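Local coordinates for citrate lyase subunit beta-like protein (Mycobacterium tuberculosis H37Rv, PDB 6ARB), which is a magnesium-dependent lyase of the HpcH/HpaI aldolase family that works as a homotrimer and may play a role in fatty acid biosynthesis, at residues T94-P99 and I108-R113; P99-A104 and A129-A134; W142-L147 and G161-V166; E201-A206 and K227-S232; R241-S246 and H267-L272. All coordinates share one frame; numbering follows the deposited sequence. Where two conformers were deposited one is given.

Contact 1 of 5, residues T94-P99 and I108-R113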
# COMPACT_ATOMS: atom_id res chain seq x y z
N THR A 94 -31.38 12.49 2.43
CA THR A 94 -30.87 12.03 3.73
C THR A 94 -29.44 11.50 3.68
O THR A 94 -28.83 11.27 4.72
CB THR A 94 -31.76 10.94 4.33
OG1 THR A 94 -31.82 9.83 3.43
CG2 THR A 94 -33.17 11.47 4.59
N THR A 95 -28.92 11.28 2.48
CA THR A 95 -27.53 10.84 2.33
C THR A 95 -26.73 11.91 1.58
O THR A 95 -27.19 12.44 0.55
CB THR A 95 -27.43 9.48 1.59
OG1 THR A 95 -28.22 8.51 2.28
CG2 THR A 95 -25.99 8.99 1.55
N VAL A 96 -25.57 12.26 2.12
CA VAL A 96 -24.66 13.20 1.49
C VAL A 96 -23.29 12.59 1.26
O VAL A 96 -22.85 11.69 1.98
CB VAL A 96 -24.45 14.49 2.33
CG1 VAL A 96 -25.72 15.35 2.34
CG2 VAL A 96 -23.99 14.14 3.73
N MET A 97 -22.59 13.12 0.26
CA MET A 97 -21.21 12.74 0.02
C MET A 97 -20.31 13.90 0.43
O MET A 97 -20.53 15.04 0.00
CB MET A 97 -20.98 12.41 -1.46
CG MET A 97 -19.52 12.09 -1.77
SD MET A 97 -19.28 11.62 -3.49
CE MET A 97 -20.05 10.01 -3.50
N LEU A 98 -19.32 13.60 1.26
CA LEU A 98 -18.44 14.62 1.83
C LEU A 98 -17.11 14.59 1.10
O LEU A 98 -16.34 13.63 1.24
CB LEU A 98 -18.22 14.34 3.32
CG LEU A 98 -17.13 15.18 3.99
CD1 LEU A 98 -17.52 16.65 3.97
CD2 LEU A 98 -16.89 14.69 5.42
N PRO A 99 -16.82 15.63 0.32
CA PRO A 99 -15.53 15.65 -0.38
C PRO A 99 -14.41 16.05 0.56
O PRO A 99 -14.65 16.68 1.61
CB PRO A 99 -15.75 16.72 -1.45
CG PRO A 99 -16.67 17.67 -0.80
CD PRO A 99 -17.57 16.88 0.11
N ILE A 108 -18.99 13.10 11.52
CA ILE A 108 -19.91 13.09 12.66
C ILE A 108 -20.75 14.36 12.72
O ILE A 108 -21.93 14.32 13.10
CB ILE A 108 -19.15 12.87 13.98
CG1 ILE A 108 -18.48 11.50 13.96
CG2 ILE A 108 -20.11 13.03 15.17
CD1 ILE A 108 -17.40 11.33 14.99
N GLU A 109 -20.17 15.48 12.31
CA GLU A 109 -20.92 16.73 12.39
C GLU A 109 -22.06 16.80 11.37
O GLU A 109 -22.89 17.70 11.43
CB GLU A 109 -19.99 17.94 12.28
CG GLU A 109 -19.31 18.09 10.93
CD GLU A 109 -18.36 19.28 10.92
OE1 GLU A 109 -17.72 19.55 9.88
OE2 GLU A 109 -18.27 19.96 11.97
N LEU A 110 -22.11 15.82 10.47
CA LEU A 110 -23.18 15.77 9.47
C LEU A 110 -24.41 14.97 9.93
O LEU A 110 -25.42 14.92 9.22
CB LEU A 110 -22.65 15.22 8.14
CG LEU A 110 -21.55 16.06 7.50
CD1 LEU A 110 -21.03 15.38 6.23
CD2 LEU A 110 -22.07 17.46 7.18
N ALA A 111 -24.33 14.36 11.11
CA ALA A 111 -25.50 13.73 11.72
C ALA A 111 -26.68 14.68 11.69
O ALA A 111 -26.51 15.89 11.84
CB ALA A 111 -25.21 13.30 13.16
N PRO A 112 -27.90 14.14 11.52
CA PRO A 112 -28.20 12.70 11.47
C PRO A 112 -28.25 12.15 10.06
O PRO A 112 -28.84 11.09 9.86
CB PRO A 112 -29.61 12.65 12.06
CG PRO A 112 -30.23 13.90 11.53
CD PRO A 112 -29.13 14.94 11.43
N ARG A 113 -27.64 12.82 9.09
CA ARG A 113 -27.63 12.30 7.73
C ARG A 113 -26.62 11.16 7.57
O ARG A 113 -25.64 11.07 8.31
CB ARG A 113 -27.34 13.42 6.72
CG ARG A 113 -28.53 14.36 6.52
CD ARG A 113 -28.52 15.04 5.14
NE ARG A 113 -29.69 15.91 4.99
CZ ARG A 113 -29.75 17.15 5.44
NH1 ARG A 113 -28.72 17.68 6.10
NH2 ARG A 113 -30.85 17.87 5.26
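Arg-113 lays the carbon part of its side chain along the backbone of Thr-94: its CB stands 3.3 Å from Thr-94 O, and its CG and CD follow over the same carbonyl group. The chain holds this line because CG is anti to its own carbonyl carbon (chi1 -73°) and the run from CG to NE is extended. Further along, Arg-113 CD meets Val-96 CG1 at 4.0 Å, the two side chains crossing at about a right angle. The guanidinium is turned so that Thr-94 CA lies at its edge, near its plane, and NE is hydrogen-bonded to the carbonyl of Tyr-93, which ties it to the chain leading into the strand.

Leu-110 fills the inner half of the contact. Its CD1 is shared between Val-96 CG2, 4.1 Å away, and the CB of Leu-98 at 4.2 Å. The turn that carries it, a type I turn from Ile-108 to Ala-111, leads from helix 104-108 through a cis peptide at Pro-112 into strand 114-119. This is the return half of a beta-alpha-beta crossover in the TIM barrel, packed against the outer side of strand 95-98. The chemistry implies a join made by shape across these two segments: aliphatic carbons of Val-96, Leu-98 and Leu-110 close the buried part, while those of the arginine cover the strand's start and its polar end finds its partner at Tyr-93.

Contact 2 of 5, residues P99-A104 and A129-A134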
# COMPACT_ATOMS: atom_id res chain seq x y z
N PRO A 99 -16.82 15.63 0.32
CA PRO A 99 -15.53 15.65 -0.38
C PRO A 99 -14.41 16.05 0.56
O PRO A 99 -14.65 16.68 1.61
CB PRO A 99 -15.75 16.72 -1.45
CG PRO A 99 -16.67 17.67 -0.80
CD PRO A 99 -17.57 16.88 0.11
N LYS A 100 -13.19 15.66 0.20
CA LYS A 100 -11.99 15.95 0.99
C LYS A 100 -12.18 15.51 2.44
O LYS A 100 -11.75 16.20 3.37
CB LYS A 100 -11.66 17.45 0.93
CG LYS A 100 -11.16 17.93 -0.44
CD LYS A 100 -12.13 18.91 -1.06
CE LYS A 100 -11.56 19.57 -2.30
NZ LYS A 100 -12.19 19.07 -3.55
N ALA A 101 -12.83 14.36 2.63
CA ALA A 101 -13.01 13.82 3.97
C ALA A 101 -11.66 13.56 4.63
O ALA A 101 -10.82 12.85 4.08
CB ALA A 101 -13.84 12.54 3.93
N GLU A 102 -11.45 14.15 5.80
CA GLU A 102 -10.15 14.14 6.44
C GLU A 102 -10.13 13.75 7.92
O GLU A 102 -9.06 13.53 8.47
CB GLU A 102 -9.46 15.49 6.22
CG GLU A 102 -8.90 15.61 4.81
CD GLU A 102 -8.17 16.91 4.57
OE1 GLU A 102 -7.38 16.95 3.61
OE2 GLU A 102 -8.39 17.89 5.31
N SER A 103 -11.29 13.68 8.55
CA SER A 103 -11.37 13.22 9.94
C SER A 103 -12.74 12.65 10.27
O SER A 103 -13.74 12.98 9.61
CB SER A 103 -11.06 14.37 10.91
OG SER A 103 -12.14 15.29 10.94
N ALA A 104 -12.80 11.79 11.28
CA ALA A 104 -14.09 11.31 11.77
C ALA A 104 -15.01 12.48 12.16
O ALA A 104 -16.21 12.45 11.88
CB ALA A 104 -13.87 10.37 12.95
N ALA A 129 -9.25 4.86 8.24
CA ALA A 129 -9.93 3.92 9.13
C ALA A 129 -10.80 4.66 10.14
O ALA A 129 -11.92 4.22 10.42
CB ALA A 129 -8.92 3.00 9.84
N GLU A 130 -10.30 5.78 10.67
CA GLU A 130 -11.07 6.62 11.58
C GLU A 130 -12.33 7.19 10.92
O GLU A 130 -13.41 7.24 11.53
CB GLU A 130 -10.19 7.77 12.09
CG GLU A 130 -9.13 7.37 13.13
CD GLU A 130 -7.97 6.55 12.57
OE1 GLU A 130 -7.67 6.66 11.35
OE2 GLU A 130 -7.35 5.81 13.35
N ILE A 131 -12.18 7.64 9.68
CA ILE A 131 -13.31 8.11 8.88
C ILE A 131 -14.35 7.00 8.65
O ILE A 131 -15.56 7.21 8.88
CB ILE A 131 -12.81 8.69 7.54
CG1 ILE A 131 -11.90 9.91 7.80
CG2 ILE A 131 -14.00 9.05 6.64
CD1 ILE A 131 -11.10 10.34 6.58
N ALA A 132 -13.90 5.81 8.26
CA ALA A 132 -14.81 4.69 8.02
C ALA A 132 -15.58 4.30 9.28
O ALA A 132 -16.78 3.99 9.22
CB ALA A 132 -14.05 3.48 7.49
N ALA A 133 -14.88 4.30 10.41
CA ALA A 133 -15.48 3.91 11.67
C ALA A 133 -16.51 4.90 12.21
O ALA A 133 -17.32 4.54 13.05
CB ALA A 133 -14.39 3.65 12.71
N ALA A 134 -16.49 6.14 11.73
CA ALA A 134 -17.44 7.15 12.21
C ALA A 134 -18.90 6.70 12.06
O ALA A 134 -19.28 6.13 11.03
CB ALA A 134 -17.21 8.47 11.49
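Ile-131 turns its CG1 anti to its own carbonyl carbon (chi1 -62°), and chi2 near 166° extends CD1 away from the helix axis toward the loop 99-104. In this TIM barrel the loop follows strand 95-98 and leads into helix 104-108, so the isoleucine joins one beta-alpha connection to helix 128-133, later in the chain. Its branch runs beside the backbone: CD1 lies 3.6 Å from Ala-101 O and 3.8 Å from Glu-102 C, while CG1 faces Ser-103 C at 3.8 Å. Ala-101 adds its methyl group to the same apolar patch, and Ala-117 of strand 114-119 touches both side chains.

Ser-103 is the N-cap of the helix that follows, with OG accepting from the backbone N of Gln-106, but its own backbone N is buried here without a partner. Glu-102 leads away, its OE1 hydrogen-bonded to Thr-121. From the same loop, Lys-100 reaches Glu-44 and the magnesium ligand Asp-146, so the loop also extends to the metal site. Where the new helix begins, the Ala-104 methyl meets the end of helix 128-133, with its CB 3.5 Å from Glu-130 O and 4.1 Å from the CB of Ala-134.

Contact 3 of 5, residues W142-L147 and G161-V166. With MG (magnesium ion), chain D; PYR (pyruvic acid), chain E.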
# COMPACT_ATOMS: atom_id res chain seq x y z
N TRP A 142 -12.96 6.96 -3.11
CA TRP A 142 -11.68 7.63 -3.25
C TRP A 142 -11.65 8.45 -4.54
O TRP A 142 -12.39 8.17 -5.51
CB TRP A 142 -10.55 6.62 -3.20
CG TRP A 142 -10.40 5.81 -4.46
CD1 TRP A 142 -11.21 4.81 -4.90
CD2 TRP A 142 -9.37 5.96 -5.44
NE1 TRP A 142 -10.75 4.32 -6.10
CE2 TRP A 142 -9.62 5.01 -6.45
CE3 TRP A 142 -8.26 6.80 -5.56
CZ2 TRP A 142 -8.80 4.88 -7.57
CZ3 TRP A 142 -7.44 6.67 -6.68
CH2 TRP A 142 -7.71 5.72 -7.66
N GLY A 143 -10.83 9.50 -4.55
CA GLY A 143 -10.77 10.42 -5.68
C GLY A 143 -9.33 10.63 -6.08
O GLY A 143 -8.54 11.17 -5.30
N ALA A 144 -8.99 10.22 -7.30
CA ALA A 144 -7.60 10.21 -7.74
C ALA A 144 -7.10 11.61 -8.11
O ALA A 144 -5.92 11.92 -7.93
CB ALA A 144 -7.44 9.27 -8.93
N GLU A 145 -7.99 12.44 -8.62
CA GLU A 145 -7.56 13.73 -9.17
C GLU A 145 -7.28 14.78 -8.10
O GLU A 145 -6.24 15.45 -8.15
CB GLU A 145 -8.55 14.23 -10.22
CG GLU A 145 -8.89 13.17 -11.26
CD GLU A 145 -7.64 12.60 -11.93
OE1 GLU A 145 -6.71 13.39 -12.19
OE2 GLU A 145 -7.60 11.37 -12.20
N ASP A 146 -8.18 14.94 -7.14
CA ASP A 146 -7.89 15.78 -5.98
C ASP A 146 -6.70 15.23 -5.18
O ASP A 146 -5.91 16.00 -4.64
CB ASP A 146 -9.13 15.94 -5.09
CG ASP A 146 -9.84 17.26 -5.31
OD1 ASP A 146 -9.17 18.32 -5.40
OD2 ASP A 146 -11.07 17.26 -5.42
N LEU A 147 -6.57 13.91 -5.13
CA LEU A 147 -5.40 13.32 -4.49
C LEU A 147 -4.12 13.88 -5.09
O LEU A 147 -3.26 14.43 -4.39
CB LEU A 147 -5.41 11.79 -4.62
CG LEU A 147 -4.16 11.09 -4.04
CD1 LEU A 147 -3.96 11.40 -2.56
CD2 LEU A 147 -4.21 9.58 -4.29
N GLY A 161 -1.64 4.59 -19.29
CA GLY A 161 -2.98 4.74 -18.75
C GLY A 161 -3.24 4.19 -17.35
O GLY A 161 -4.27 4.47 -16.75
N ALA A 162 -2.33 3.39 -16.81
CA ALA A 162 -2.57 2.87 -15.47
C ALA A 162 -2.43 4.00 -14.46
O ALA A 162 -1.73 4.98 -14.71
CB ALA A 162 -1.61 1.74 -15.13
N TYR A 163 -3.11 3.86 -13.33
CA TYR A 163 -2.93 4.79 -12.23
C TYR A 163 -1.52 4.66 -11.68
O TYR A 163 -0.98 3.57 -11.60
CB TYR A 163 -3.90 4.51 -11.09
CG TYR A 163 -5.27 5.12 -11.28
CD1 TYR A 163 -5.43 6.51 -11.36
CD2 TYR A 163 -6.40 4.32 -11.35
CE1 TYR A 163 -6.70 7.07 -11.51
CE2 TYR A 163 -7.66 4.86 -11.49
CZ TYR A 163 -7.81 6.23 -11.58
OH TYR A 163 -9.08 6.75 -11.72
N ARG A 164 -0.93 5.79 -11.32
CA ARG A 164 0.35 5.75 -10.63
C ARG A 164 0.18 5.09 -9.26
O ARG A 164 -0.95 4.95 -8.75
CB ARG A 164 0.95 7.15 -10.53
CG ARG A 164 1.12 7.82 -11.92
CD ARG A 164 1.75 9.19 -11.82
NE ARG A 164 1.80 9.89 -13.10
CZ ARG A 164 2.75 9.73 -14.02
NH1 ARG A 164 3.74 8.87 -13.82
NH2 ARG A 164 2.70 10.44 -15.14
N ASP A 165 1.31 4.69 -8.68
CA ASP A 165 1.33 3.86 -7.48
C ASP A 165 0.56 4.47 -6.33
O ASP A 165 -0.20 3.78 -5.68
CB ASP A 165 2.77 3.57 -7.06
CG ASP A 165 3.39 2.40 -7.83
OD1 ASP A 165 2.75 1.88 -8.78
OD2 ASP A 165 4.53 2.00 -7.47
N VAL A 166 0.75 5.76 -6.07
CA VAL A 166 0.10 6.38 -4.91
C VAL A 166 -1.43 6.34 -5.00
O VAL A 166 -2.13 6.21 -3.99
CB VAL A 166 0.61 7.81 -4.64
CG1 VAL A 166 0.14 8.77 -5.72
CG2 VAL A 166 0.14 8.27 -3.27
MG MG D . -12.53 15.76 -6.00
C PYR E . -11.70 13.47 -7.60
O PYR E . -11.01 12.53 -8.21
OXT PYR E . -11.06 14.55 -7.23
CA PYR E . -13.07 13.31 -7.37
O3 PYR E . -13.86 14.32 -7.07
CB PYR E . -13.69 11.94 -7.46
O HOH W 1 -9.83 9.58 -11.68
O HOH W 2 -13.17 17.47 -7.52
O HOH W 3 -13.99 16.89 -4.69
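The magnesium and pyruvate site sits at the start of helix 144-151, and Tyr-163 packs against the flank of that helix start. The six-membered ring of Trp-142 points its edge into the tyrosine face in a T-shaped stack, with planes at 66°. Trp-142 CH2 stands over the centre of the phenol ring, its closest approach being 3.9 Å to Tyr-163 CE2. Chi1 of 75° sets the indole between its backbone N and carbonyl carbon, while its NE1 is hydrogen-bonded to Asp-187. Ala-144 comes obliquely at the same tyrosine, its CB 3.5 Å from Tyr-163 CE1. Glu-145 has two conformers; in one of them a water at the ring's edge bridges Tyr-163 OH and Glu-145 OE2, a link best taken as tentative.

Trp-142 ends strand 137-142 of the TIM barrel, and the chain passes into helix 144-151 through Gly-143, the N-cap. Pyruvate lies against this turn: Glu-145 N donates to PYR O at 3.0 Å, and Asp-146 N to PYR OXT at 2.9 Å. The helix start would probably help stabilise the carboxylate's charge. Asp-146 OD2 binds the magnesium ion at 2.2 Å, together with PYR OXT and O3, two waters and Glu-120. Further along the helix, Leu-147 CD2 touches Val-166 O at 4.0 Å, and His-267 of the third subunit is hydrogen-bonded to Glu-145 O.

Contact 4 of 5, residues E201-A206 and K227-S232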
# COMPACT_ATOMS: atom_id res chain seq x y z
N GLU A 201 -12.29 -2.59 -17.97
CA GLU A 201 -11.18 -3.18 -17.22
C GLU A 201 -11.22 -2.82 -15.75
O GLU A 201 -11.07 -3.68 -14.87
CB GLU A 201 -9.84 -2.72 -17.80
CG GLU A 201 -9.60 -3.12 -19.24
CD GLU A 201 -8.35 -2.49 -19.83
OE1 GLU A 201 -7.47 -2.07 -19.04
OE2 GLU A 201 -8.26 -2.40 -21.07
N GLU A 202 -11.42 -1.53 -15.48
CA GLU A 202 -11.45 -1.01 -14.11
C GLU A 202 -12.62 -1.56 -13.32
O GLU A 202 -12.48 -2.00 -12.19
CB GLU A 202 -11.52 0.52 -14.12
CG GLU A 202 -10.21 1.21 -14.41
CD GLU A 202 -10.27 2.72 -14.28
OE1 GLU A 202 -11.38 3.31 -14.18
OE2 GLU A 202 -9.18 3.33 -14.28
N ALA A 203 -13.80 -1.53 -13.94
CA ALA A 203 -15.03 -1.98 -13.31
C ALA A 203 -15.03 -3.48 -13.05
O ALA A 203 -15.60 -3.93 -12.05
CB ALA A 203 -16.23 -1.59 -14.15
N ARG A 204 -14.42 -4.26 -13.94
CA ARG A 204 -14.36 -5.71 -13.74
C ARG A 204 -13.47 -6.01 -12.55
O ARG A 204 -13.82 -6.84 -11.70
CB ARG A 204 -13.87 -6.43 -14.99
CG ARG A 204 -14.91 -6.45 -16.11
CD ARG A 204 -14.37 -7.05 -17.40
NE ARG A 204 -14.20 -8.50 -17.32
CZ ARG A 204 -13.03 -9.10 -17.14
NH1 ARG A 204 -11.92 -8.38 -17.03
NH2 ARG A 204 -12.96 -10.43 -17.07
N ASP A 205 -12.34 -5.32 -12.49
CA ASP A 205 -11.45 -5.44 -11.34
C ASP A 205 -12.12 -4.98 -10.04
O ASP A 205 -12.04 -5.64 -9.01
CB ASP A 205 -10.18 -4.63 -11.57
CG ASP A 205 -9.28 -4.63 -10.36
OD1 ASP A 205 -9.24 -3.61 -9.66
OD2 ASP A 205 -8.60 -5.66 -10.11
N ALA A 206 -12.78 -3.83 -10.11
CA ALA A 206 -13.56 -3.33 -8.97
C ALA A 206 -14.53 -4.37 -8.44
O ALA A 206 -14.61 -4.61 -7.23
CB ALA A 206 -14.30 -2.07 -9.37
N LYS A 227 -22.71 -4.19 -16.79
CA LYS A 227 -22.20 -5.37 -17.47
C LYS A 227 -20.93 -5.89 -16.81
O LYS A 227 -20.78 -7.09 -16.62
CB LYS A 227 -21.93 -5.04 -18.94
CG LYS A 227 -21.43 -6.22 -19.78
CD LYS A 227 -21.53 -5.95 -21.28
CE LYS A 227 -20.19 -5.50 -21.89
NZ LYS A 227 -19.89 -4.05 -21.71
N ALA A 228 -20.03 -4.98 -16.45
CA ALA A 228 -18.76 -5.38 -15.83
C ALA A 228 -18.95 -6.06 -14.47
O ALA A 228 -18.14 -6.89 -14.07
CB ALA A 228 -17.83 -4.19 -15.71
N TYR A 229 -20.02 -5.69 -13.76
CA TYR A 229 -20.27 -6.25 -12.43
C TYR A 229 -20.97 -7.61 -12.53
O TYR A 229 -21.19 -8.28 -11.53
CB TYR A 229 -21.05 -5.25 -11.55
CG TYR A 229 -20.16 -4.26 -10.79
CD1 TYR A 229 -19.51 -3.22 -11.45
CD2 TYR A 229 -19.99 -4.36 -9.41
CE1 TYR A 229 -18.70 -2.31 -10.76
CE2 TYR A 229 -19.17 -3.46 -8.70
CZ TYR A 229 -18.54 -2.43 -9.39
OH TYR A 229 -17.73 -1.54 -8.72
N ARG A 230 -21.33 -8.01 -13.74
CA ARG A 230 -21.79 -9.38 -13.98
C ARG A 230 -20.59 -10.24 -14.37
O ARG A 230 -19.91 -9.95 -15.35
CB ARG A 230 -22.85 -9.44 -15.08
CG ARG A 230 -23.31 -10.86 -15.39
CD ARG A 230 -24.44 -10.89 -16.41
NE ARG A 230 -25.29 -12.06 -16.23
CZ ARG A 230 -25.02 -13.28 -16.70
NH1 ARG A 230 -23.90 -13.49 -17.39
NH2 ARG A 230 -25.85 -14.28 -16.48
N PRO A 231 -20.33 -11.31 -13.62
CA PRO A 231 -19.16 -12.14 -13.95
C PRO A 231 -19.28 -12.73 -15.35
O PRO A 231 -20.39 -12.94 -15.86
CB PRO A 231 -19.18 -13.24 -12.87
CG PRO A 231 -20.57 -13.22 -12.32
CD PRO A 231 -21.07 -11.82 -12.45
N SER A 232 -18.14 -12.98 -15.99
CA SER A 232 -18.14 -13.47 -17.36
C SER A 232 -18.74 -14.87 -17.48
O SER A 232 -18.91 -15.59 -16.49
CB SER A 232 -16.72 -13.46 -17.93
OG SER A 232 -15.81 -14.07 -17.04
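Ala-228 presses its methyl group against that of Ala-203, CB to CB at 3.4 Å, closer than usual van der Waals contact. Such small side chains let the backbones come near: the CA atoms of Arg-204 and Ala-228 are 4.9 Å apart. Arg-204 also touches this methyl, at about a right angle to Ala-203, its CG standing 3.7 Å from Ala-228 CB. With CG anti to its carbonyl carbon (chi1 -72°), the arginine starts out alongside Ala-228, then bends at chi3.

Tyr-229, the next residue along, carries the contact inward. Its ring approaches helix 196-209 obliquely, with CE1 3.7 Å from Ala-203 O and OH 3.5 Å from the Ala-206 methyl. The phenol oxygen is hydrogen-bonded to Thr-214 OG1, which probably helps hold the ring in place and gives a buried polar atom its partner on strand 213-216. The two segments join by van der Waals contact, mostly among three alanine methyls, one arginine methylene and the tyrosine ring, with Ala-203 O and the phenol oxygen also touching carbon.

Helices 196-209 and 221-228 stand on either side of strand 213-216 in the sequence, the last strand of the barrel, and they meet here on its outer layer. On the far side of helix 196-209, Asp-205 pairs with Arg-171 and also with Arg-164 of the second subunit. Beyond Tyr-229, the chain leaves the barrel through Pro-231, which rests on Met-271 of helix 262-276 and Leu-236 of helix 233-246.

Contact 5 of 5, residues R241-S246 and H267-L272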
# COMPACT_ATOMS: atom_id res chain seq x y z
N ARG A 241 -19.49 -25.36 -11.76
CA ARG A 241 -18.75 -26.62 -11.67
C ARG A 241 -18.24 -26.88 -10.24
O ARG A 241 -18.52 -27.92 -9.65
CB ARG A 241 -17.58 -26.65 -12.67
CG ARG A 241 -18.01 -26.74 -14.15
CD ARG A 241 -16.91 -27.31 -15.06
NE ARG A 241 -15.63 -26.62 -14.91
CZ ARG A 241 -15.34 -25.44 -15.45
NH1 ARG A 241 -16.25 -24.79 -16.16
NH2 ARG A 241 -14.15 -24.89 -15.25
N VAL A 242 -17.50 -25.92 -9.71
CA VAL A 242 -16.82 -26.09 -8.43
C VAL A 242 -17.79 -26.25 -7.26
O VAL A 242 -17.52 -26.98 -6.30
CB VAL A 242 -15.85 -24.91 -8.14
CG1 VAL A 242 -16.61 -23.63 -7.79
CG2 VAL A 242 -14.89 -25.29 -7.03
N LEU A 243 -18.92 -25.55 -7.33
CA LEU A 243 -19.92 -25.63 -6.27
C LEU A 243 -20.66 -26.96 -6.34
O LEU A 243 -21.01 -27.53 -5.31
CB LEU A 243 -20.89 -24.45 -6.33
CG LEU A 243 -20.43 -23.11 -5.77
CD1 LEU A 243 -21.44 -22.03 -6.10
CD2 LEU A 243 -20.22 -23.20 -4.26
N ALA A 244 -20.88 -27.44 -7.56
CA ALA A 244 -21.50 -28.75 -7.77
C ALA A 244 -20.58 -29.82 -7.24
O ALA A 244 -21.01 -30.72 -6.52
CB ALA A 244 -21.80 -28.99 -9.26
N ALA A 245 -19.30 -29.71 -7.59
CA ALA A 245 -18.31 -30.65 -7.10
C ALA A 245 -18.22 -30.64 -5.56
O ALA A 245 -18.06 -31.68 -4.93
CB ALA A 245 -16.95 -30.36 -7.72
N SER A 246 -18.33 -29.45 -4.97
CA SER A 246 -18.17 -29.30 -3.53
C SER A 246 -19.27 -30.05 -2.75
O SER A 246 -19.05 -30.47 -1.61
CB SER A 246 -18.14 -27.83 -3.13
OG SER A 246 -19.44 -27.24 -3.15
N HIS A 267 -16.23 -17.38 -3.14
CA HIS A 267 -16.01 -16.62 -4.38
C HIS A 267 -17.02 -17.04 -5.45
O HIS A 267 -17.62 -16.19 -6.13
CB HIS A 267 -14.61 -16.89 -4.91
CG HIS A 267 -13.50 -16.40 -4.02
ND1 HIS A 267 -12.17 -16.62 -4.31
CD2 HIS A 267 -13.53 -15.73 -2.85
CE1 HIS A 267 -11.43 -16.10 -3.35
NE2 HIS A 267 -12.22 -15.56 -2.45
N ALA A 268 -17.21 -18.34 -5.58
CA ALA A 268 -18.10 -18.91 -6.59
C ALA A 268 -19.55 -18.53 -6.33
O ALA A 268 -20.31 -18.15 -7.24
CB ALA A 268 -17.96 -20.43 -6.60
N GLU A 269 -19.95 -18.63 -5.06
CA GLU A 269 -21.28 -18.24 -4.66
C GLU A 269 -21.50 -16.76 -4.94
O GLU A 269 -22.59 -16.33 -5.36
CB GLU A 269 -21.48 -18.55 -3.17
CG GLU A 269 -21.40 -20.05 -2.85
CD GLU A 269 -21.46 -20.34 -1.37
OE1 GLU A 269 -21.21 -21.51 -0.98
OE2 GLU A 269 -21.75 -19.40 -0.59
N THR A 270 -20.47 -15.97 -4.70
CA THR A 270 -20.59 -14.54 -4.89
C THR A 270 -20.78 -14.21 -6.36
O THR A 270 -21.55 -13.32 -6.70
CB THR A 270 -19.40 -13.77 -4.29
OG1 THR A 270 -19.54 -13.77 -2.86
CG2 THR A 270 -19.37 -12.33 -4.78
N MET A 271 -20.08 -14.95 -7.23
CA MET A 271 -20.24 -14.76 -8.67
C MET A 271 -21.68 -15.07 -9.08
O MET A 271 -22.28 -14.34 -9.87
CB MET A 271 -19.29 -15.68 -9.44
CG MET A 271 -17.81 -15.31 -9.38
SD MET A 271 -16.93 -16.62 -10.28
CE MET A 271 -15.22 -16.16 -10.00
N LEU A 272 -22.23 -16.15 -8.54
CA LEU A 272 -23.58 -16.56 -8.93
C LEU A 272 -24.64 -15.63 -8.33
O LEU A 272 -25.66 -15.34 -8.96
CB LEU A 272 -23.86 -18.01 -8.52
CG LEU A 272 -23.07 -19.03 -9.34
CD1 LEU A 272 -22.90 -20.33 -8.59
CD2 LEU A 272 -23.71 -19.25 -10.73
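Leu-243 does most of the work, meeting three residues of helix 267-272 with different parts of its side chain. Its CG is anti to the carbonyl carbon (chi1 -79°), and the two methyls spread over the facing helix. The branch point CG sits on the Ala-268 methyl, with CB 3.7 Å away. CD2 lies 3.6 Å from Glu-269 CG, and here the leucine crosses the extended glutamate at about a right angle, so that it is the methylene rather than the carboxylate that gives the nearest contact. CD1 meets CD1 of Leu-272 tip to tip at 3.3 Å, tighter than normal for two methyl groups.

Val-242 supports the inner side. With chi1 at 72°, CG1 sits between its backbone N and carbonyl carbon, and this rotamer brings it to 3.7 Å from Ala-268 CB. The one alanine methyl is thus received by two consecutive residues of the other helix. Ser-246, a turn later, bends its OG back onto Leu-243 O at 2.7 Å, keeping the hydroxyl engaged with its own helix.

The axes of the two short helical segments approach to 9.8 Å with 127° between their directions. Helix 233-246 and helix 262-276 are joined by the small antiparallel hairpin of strands 253-255 and 258-260, whose Phe-255 packs on Val-242. This C-terminal extension lies beyond the barrel, and the other side of helix 262-276 reaches the second subunit, where His-267 is hydrogen-bonded to Glu-145 O of that chain.

Following the chain from the N terminus, contact 1 closes a short loop around helix 104-108, tying strand 95-98 to the approach to strand 114-119. Contact 2 starts from the shared Pro-99 and crosses it, because its first segment comes before the second segment of contact 1 and its own second lies beyond; the two touch through Ile-108 and Ala-134. Contact 3 follows in series and closes the loop after strand 137-142, bound to contact 2 at the metal site. Contact 4 spans the last barrel strand and touches contact 3 where Glu-202 meets Tyr-163. Contact 5 closes the C-terminal helical extension, which is packed against contact 4.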